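Local coordinates for UPF0311 protein RPA1785 (Rhodopseudomonas palustris, PDB 3C5O), which is of unknown function but forms an antiparallel beta-barrel of the DUF3237 (UPF0311) family and assembles as four copies, at residues E71-F76 with Y85-G90. Residues are numbered along the deposited sequence; the frame is centred on the assembly and turned at random.
Sequences EAKYAF and YVENVG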
ATOM      1  N   GLU B  71      -7.702  -0.440   8.836  1.00 49.07           N
ATOM      2  CA  GLU B  71      -7.364   0.253   7.598  1.00 50.05           C
ATOM      3  C   GLU B  71      -8.647   0.863   7.097  1.00 48.56           C
ATOM      4  O   GLU B  71      -9.367   0.254   6.338  1.00 49.57           O
ATOM      5  CB  GLU B  71      -6.764  -0.740   6.607  1.00 50.55           C
ATOM      6  CG  GLU B  71      -6.308  -0.179   5.299  1.00 56.94           C
ATOM      7  CD  GLU B  71      -5.258  -1.079   4.672  1.00 65.97           C
ATOM      8  OE1 GLU B  71      -5.587  -2.241   4.250  1.00 68.85           O
ATOM      9  OE2 GLU B  71      -4.087  -0.633   4.658  1.00 67.46           O
ATOM     10  N   ALA B  72      -8.967   2.049   7.597  1.00 48.22           N
ATOM     11  CA  ALA B  72     -10.224   2.703   7.271  1.00 47.60           C
ATOM     12  C   ALA B  72     -10.002   3.820   6.241  1.00 47.67           C
ATOM     13  O   ALA B  72      -9.048   4.575   6.348  1.00 46.82           O
ATOM     14  CB  ALA B  72     -10.853   3.273   8.540  1.00 48.18           C
ATOM     15  N   LYS B  73     -10.896   3.903   5.251  1.00 47.26           N
ATOM     16  CA  LYS B  73     -10.844   4.927   4.235  1.00 46.51           C
ATOM     17  C   LYS B  73     -12.215   5.550   4.140  1.00 45.92           C
ATOM     18  O   LYS B  73     -13.203   4.876   3.922  1.00 45.78           O
ATOM     19  CB  LYS B  73     -10.414   4.335   2.903  1.00 48.02           C
ATOM     20  CG  LYS B  73      -9.001   3.795   2.933  1.00 49.21           C
ATOM     21  CD  LYS B  73      -8.562   3.186   1.622  1.00 56.02           C
ATOM     22  CE  LYS B  73      -7.194   2.514   1.849  1.00 61.47           C
ATOM     23  NZ  LYS B  73      -6.447   2.281   0.585  1.00 64.86           N
ATOM     24  N   TYR B  74     -12.257   6.856   4.377  1.00 45.08           N
ATOM     25  CA  TYR B  74     -13.468   7.641   4.325  1.00 45.20           C
ATOM     26  C   TYR B  74     -13.112   9.108   4.129  1.00 44.68           C
ATOM     27  O   TYR B  74     -11.953   9.443   3.854  1.00 44.42           O
ATOM     28  CB  TYR B  74     -14.273   7.445   5.613  1.00 45.72           C
ATOM     29  CG  TYR B  74     -13.514   7.705   6.902  1.00 45.85           C
ATOM     30  CD1 TYR B  74     -13.722   8.869   7.644  1.00 46.29           C
ATOM     31  CD2 TYR B  74     -12.602   6.767   7.399  1.00 46.67           C
ATOM     32  CE1 TYR B  74     -13.036   9.095   8.857  1.00 46.81           C
ATOM     33  CE2 TYR B  74     -11.919   6.980   8.601  1.00 47.59           C
ATOM     34  CZ  TYR B  74     -12.146   8.144   9.324  1.00 48.60           C
ATOM     35  OH  TYR B  74     -11.474   8.330  10.521  1.00 49.11           O
ATOM     36  N   ALA B  75     -14.097   9.989   4.285  1.00 44.32           N
ATOM     37  CA  ALA B  75     -13.872  11.402   4.050  1.00 43.86           C
ATOM     38  C   ALA B  75     -14.724  12.208   5.000  1.00 45.10           C
ATOM     39  O   ALA B  75     -15.754  11.724   5.498  1.00 46.08           O
ATOM     40  CB  ALA B  75     -14.192  11.760   2.618  1.00 43.43           C
ATOM     41  N   PHE B  76     -14.298  13.437   5.271  1.00 45.44           N
ATOM     42  CA  PHE B  76     -15.199  14.387   5.900  1.00 46.18           C
ATOM     43  C   PHE B  76     -15.222  15.709   5.168  1.00 47.35           C
ATOM     44  O   PHE B  76     -14.277  16.067   4.458  1.00 46.03           O
ATOM     45  CB  PHE B  76     -14.930  14.545   7.410  1.00 46.59           C
ATOM     46  CG  PHE B  76     -13.595  15.147   7.766  1.00 46.06           C
ATOM     47  CD1 PHE B  76     -13.425  16.545   7.835  1.00 47.05           C
ATOM     48  CD2 PHE B  76     -12.521  14.327   8.114  1.00 45.04           C
ATOM     49  CE1 PHE B  76     -12.194  17.111   8.201  1.00 45.66           C
ATOM     50  CE2 PHE B  76     -11.288  14.867   8.504  1.00 43.54           C
ATOM     51  CZ  PHE B  76     -11.118  16.270   8.548  1.00 45.62           C
ATOM     52  N   TYR B  85     -10.122  13.665   2.644  1.00 48.02           N
ATOM     53  CA  TYR B  85     -10.014  12.208   2.556  1.00 46.28           C
ATOM     54  C   TYR B  85      -9.143  11.669   3.703  1.00 45.33           C
ATOM     55  O   TYR B  85      -8.055  12.185   3.965  1.00 46.02           O
ATOM     56  CB  TYR B  85      -9.466  11.860   1.172  1.00 47.38           C
ATOM     57  CG  TYR B  85      -8.899  10.462   1.019  1.00 48.50           C
ATOM     58  CD1 TYR B  85      -9.672   9.330   1.292  1.00 50.43           C
ATOM     59  CD2 TYR B  85      -7.595  10.279   0.564  1.00 48.40           C
ATOM     60  CE1 TYR B  85      -9.131   8.048   1.175  1.00 49.81           C
ATOM     61  CE2 TYR B  85      -7.067   9.026   0.423  1.00 50.16           C
ATOM     62  CZ  TYR B  85      -7.824   7.914   0.727  1.00 49.57           C
ATOM     63  OH  TYR B  85      -7.253   6.665   0.558  1.00 49.29           O
ATOM     64  N   VAL B  86      -9.664  10.676   4.421  1.00 44.13           N
ATOM     65  CA  VAL B  86      -8.987  10.073   5.570  1.00 43.83           C
ATOM     66  C   VAL B  86      -8.599   8.629   5.285  1.00 43.89           C
ATOM     67  O   VAL B  86      -9.410   7.828   4.852  1.00 43.25           O
ATOM     68  CB  VAL B  86      -9.828  10.089   6.864  1.00 43.32           C
ATOM     69  CG1 VAL B  86      -8.986   9.608   8.074  1.00 42.12           C
ATOM     70  CG2 VAL B  86     -10.409  11.480   7.132  1.00 42.17           C
ATOM     71  N   GLU B  87      -7.339   8.333   5.519  1.00 45.25           N
ATOM     72  CA  GLU B  87      -6.842   6.981   5.523  1.00 47.27           C
ATOM     73  C   GLU B  87      -6.382   6.743   6.962  1.00 47.08           C
ATOM     74  O   GLU B  87      -5.403   7.338   7.375  1.00 47.98           O
ATOM     75  CB  GLU B  87      -5.653   6.929   4.593  1.00 48.98           C
ATOM     76  CG  GLU B  87      -5.526   5.733   3.735  1.00 55.76           C
ATOM     77  CD  GLU B  87      -4.453   5.926   2.674  1.00 65.31           C
ATOM     78  OE1 GLU B  87      -3.251   5.767   3.018  1.00 69.54           O
ATOM     79  OE2 GLU B  87      -4.809   6.236   1.506  1.00 68.30           O
ATOM     80  N   ASN B  88      -7.082   5.892   7.721  1.00 46.12           N
ATOM     81  CA  ASN B  88      -6.769   5.676   9.146  1.00 47.51           C
ATOM     82  C   ASN B  88      -6.276   4.231   9.422  1.00 47.60           C
ATOM     83  O   ASN B  88      -7.054   3.266   9.367  1.00 47.16           O
ATOM     84  CB  ASN B  88      -8.009   6.011   9.969  1.00 48.03           C
ATOM     85  CG  ASN B  88      -7.724   6.215  11.454  1.00 51.99           C
ATOM     86  OD1 ASN B  88      -6.616   6.558  11.870  1.00 52.83           O
ATOM     87  ND2 ASN B  88      -8.767   6.012  12.266  1.00 54.45           N
ATOM     88  N   VAL B  89      -4.978   4.088   9.681  1.00 47.41           N
ATOM     89  CA  VAL B  89      -4.362   2.780   9.784  1.00 47.83           C
ATOM     90  C   VAL B  89      -3.757   2.569  11.179  1.00 48.47           C
ATOM     91  O   VAL B  89      -3.050   3.441  11.703  1.00 49.03           O
ATOM     92  CB  VAL B  89      -3.285   2.551   8.682  1.00 49.16           C
ATOM     93  CG1 VAL B  89      -2.764   1.121   8.733  1.00 50.81           C
ATOM     94  CG2 VAL B  89      -3.841   2.831   7.285  1.00 48.58           C
ATOM     95  N   GLY B  90      -4.035   1.413  11.781  1.00 47.46           N
ATOM     96  CA  GLY B  90      -3.506   1.139  13.079  1.00 47.62           C
ATOM     97  C   GLY B  90      -3.781  -0.232  13.618  1.00 48.33           C
ATOM     98  O   GLY B  90      -3.888  -1.214  12.870  1.00 47.57           O
TER
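Ala72 faces Asn88, and Tyr74 faces Val86, as antiparallel hydrogen-bonded pairs, while Glu71–Val89, Lys73–Glu87 and Ala75–Tyr85 are non-hydrogen-bonded. The N-to-C directions of segments 71-76 and 85-90 differ by 151°, and their axes come within 4.5 Å. Both hydrogen-bonded pairs bond reciprocally: Ala72 N to Asn88 O is nearly straight, and Val86 N reaches Tyr74 O at 2.7 Å. On the sheet face that carries Tyr74 and Val86, Val86 CB stands over the centre of one face of the Tyr74 ring in a CH-pi contact, 3.9 Å from the centroid and 12° off its normal. Chi1 of 54° sets Tyr74 CG between its backbone N and carbonyl carbon, and the ring crosses Val86 obliquely. Val86 CG1 meets Tyr74 CZ at 3.7 Å, while CG2 touches Phe76 CD2. An alanine in place of Tyr74 would probably leave a gap over Val86 CB and CG1. On the other face Lys73 lies alongside Tyr85 and Glu87; its NZ remains 4.4 Å from Glu87 OE2, too far for a salt bridge, and Tyr85 OH bonds weakly to that oxygen. Asn88 OD1 bonds to Thr117 OG1, and the Tyr85 ring meets Phe59 of a second subunit. The segments belong to the hairpin of strands 68-78 and 83-93, flanked in the barrel by strands 48-62 and 114-122.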